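Peptidyl-prolyl cis-trans isomerase (Hirschia baltica, PDB 5EX2) probably catalyses the cis-trans isomerisation of peptidyl-prolyl bonds, as expected of a cyclophilin-type folding helper. Local coordinates at residues T30-V35 / A198-I203. Residues are numbered along the deposited sequence; the frame is centred on the assembly and turned at random. Where two conformers were deposited one is given.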
loop_
_atom_site.group_PDB
_atom_site.type_symbol
_atom_site.label_atom_id
_atom_site.label_comp_id
_atom_site.label_asym_id
_atom_site.label_seq_id
_atom_site.Cartn_x
_atom_site.Cartn_y
_atom_site.Cartn_z
ATOM N N THR A 30 2.673 14.518 -6.990
ATOM C CA THR A 30 2.384 14.355 -8.405
ATOM C C THR A 30 1.755 15.630 -8.942
ATOM O O THR A 30 1.331 16.514 -8.174
ATOM C CB THR A 30 1.419 13.173 -8.696
ATOM O OG1 THR A 30 0.066 13.605 -8.498
ATOM C CG2 THR A 30 1.721 11.965 -7.830
ATOM N N THR A 31 1.655 15.716 -10.265
ATOM C CA THR A 31 1.027 16.846 -10.885
ATOM C C THR A 31 -0.492 16.856 -10.710
ATOM O O THR A 31 -1.151 17.762 -11.192
ATOM C CB THR A 31 1.406 16.931 -12.380
ATOM O OG1 THR A 31 1.297 15.634 -12.976
ATOM C CG2 THR A 31 2.837 17.422 -12.531
ATOM N N LYS A 32 -1.038 15.856 -10.014
ATOM C CA LYS A 32 -2.456 15.858 -9.642
ATOM C C LYS A 32 -2.658 15.972 -8.135
ATOM O O LYS A 32 -3.788 15.906 -7.647
ATOM C CB LYS A 32 -3.139 14.593 -10.160
ATOM C CG LYS A 32 -3.444 14.621 -11.650
ATOM C CD LYS A 32 -4.611 15.545 -11.980
ATOM C CE LYS A 32 -4.904 15.566 -13.466
ATOM N NZ LYS A 32 -3.715 15.983 -14.248
ATOM N N GLY A 33 -1.562 16.155 -7.403
ATOM C CA GLY A 33 -1.617 16.258 -5.954
ATOM C C GLY A 33 -0.739 15.225 -5.269
ATOM O O GLY A 33 0.036 14.479 -5.896
ATOM N N VAL A 34 -0.855 15.184 -3.947
ATOM C CA VAL A 34 0.035 14.384 -3.122
ATOM C C VAL A 34 -0.573 13.023 -2.788
ATOM O O VAL A 34 -1.777 12.883 -2.606
ATOM C CB VAL A 34 0.397 15.139 -1.824
ATOM C CG1 VAL A 34 -0.804 15.287 -0.888
ATOM C CG2 VAL A 34 1.564 14.461 -1.123
ATOM N N VAL A 35 0.304 12.025 -2.747
ATOM C CA VAL A 35 -0.027 10.670 -2.381
ATOM C C VAL A 35 0.916 10.287 -1.239
ATOM O O VAL A 35 2.135 10.361 -1.383
ATOM C CB VAL A 35 0.128 9.692 -3.571
ATOM C CG1 VAL A 35 -0.259 8.290 -3.163
ATOM C CG2 VAL A 35 -0.706 10.155 -4.777
ATOM N N ALA A 198 -4.597 9.410 -7.352
ATOM C CA ALA A 198 -4.216 8.335 -8.267
ATOM C C ALA A 198 -5.291 8.121 -9.320
ATOM O O ALA A 198 -4.995 7.852 -10.489
ATOM C CB ALA A 198 -3.960 7.042 -7.489
ATOM N N LYS A 199 -6.554 8.174 -8.896
ATOM C CA LYS A 199 -7.680 7.994 -9.806
ATOM C C LYS A 199 -7.859 9.156 -10.768
ATOM O O LYS A 199 -8.634 9.060 -11.706
ATOM C CB LYS A 199 -8.978 7.782 -9.024
ATOM C CG LYS A 199 -9.090 6.465 -8.315
ATOM C CD LYS A 199 -10.452 6.433 -7.617
ATOM C CE LYS A 199 -10.799 5.136 -6.955
ATOM N NZ LYS A 199 -12.100 5.302 -6.227
ATOM N N SER A 200 -7.154 10.258 -10.545
ATOM C CA SER A 200 -7.277 11.427 -11.411
ATOM C C SER A 200 -6.113 11.529 -12.397
ATOM O O SER A 200 -6.119 12.408 -13.258
ATOM C CB SER A 200 -7.369 12.716 -10.581
ATOM O OG SER A 200 -6.124 13.075 -10.008
ATOM N N LEU A 201 -5.087 10.692 -12.246
ATOM C CA LEU A 201 -3.946 10.748 -13.164
ATOM C C LEU A 201 -4.420 10.477 -14.590
ATOM O O LEU A 201 -5.314 9.654 -14.807
ATOM C CB LEU A 201 -2.859 9.763 -12.737
ATOM C CG LEU A 201 -2.231 10.050 -11.367
ATOM C CD1 LEU A 201 -1.405 8.911 -10.881
ATOM C CD2 LEU A 201 -1.358 11.290 -11.441
ATOM N N THR A 202 -3.823 11.189 -15.543
ATOM C CA THR A 202 -4.285 11.168 -16.920
ATOM C C THR A 202 -4.140 9.774 -17.533
ATOM O O THR A 202 -3.073 9.154 -17.476
ATOM C CB THR A 202 -3.514 12.204 -17.741
ATOM O OG1 THR A 202 -3.755 13.504 -17.186
ATOM C CG2 THR A 202 -3.972 12.222 -19.168
ATOM N N ILE A 203 -5.236 9.317 -18.112
ATOM C CA ILE A 203 -5.345 8.006 -18.715
ATOM C C ILE A 203 -4.619 7.955 -20.042
ATOM O O ILE A 203 -4.699 8.896 -20.820
ATOM C CB ILE A 203 -6.844 7.662 -18.921
ATOM C CG1 ILE A 203 -7.531 7.470 -17.572
ATOM C CG2 ILE A 203 -7.054 6.431 -19.813
ATOM C CD1 ILE A 203 -9.030 7.709 -17.610
HETATM O O HOH W 1 -6.308 15.193 -8.302
HETATM O O HOH W 2 -5.006 16.559 -16.731
#
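Lys32 lies along Ser200 and the CD2 branch of Leu201, and no direct hydrogen bond joins the segments 30-35 and 198-203. Its chain starts with CG anti to the carbonyl carbon and bends at chi2 (-74°), so that CB, CG and CD pass Ser200 OG, with CB 3.4 Å from that OG. CE then runs on beside the Ser200 carbonyl, 3.4 Å from O. A second bend, at chi4, turns NZ to a salt bridge with Asp211 and to a water that it shares with Thr202 OG1, the latter bond weak. Another water donates to both Lys32 O and Ser200 OG, at 2.7 Å from each, while the same OG is also hydrogen-bonded to Val197 O. Thr30 to Gly33 form the type I turn of the hairpin between strands 25-30 and 33-39 of the cyclophilin beta-barrel, and here it meets the loop following helix 195-198. The CD2 methyl of Leu201 reaches the start of the lysine chain, 3.9 Å from Lys32 CG, and lies 4.0 Å from Thr30 OG1, the leucine and threonine side chains crossing at about a right angle. That hydroxyl accepts from Lys32 N (2.9 Å), an ST turn, and donates in plane to a lone pair of Gly33 O (2.7 Å), which Thr30 N also grips. An alanine in place of Thr30 would remove both hydroxyl bonds and would probably loosen the turn that presents Lys32 to Ser200 and Leu201.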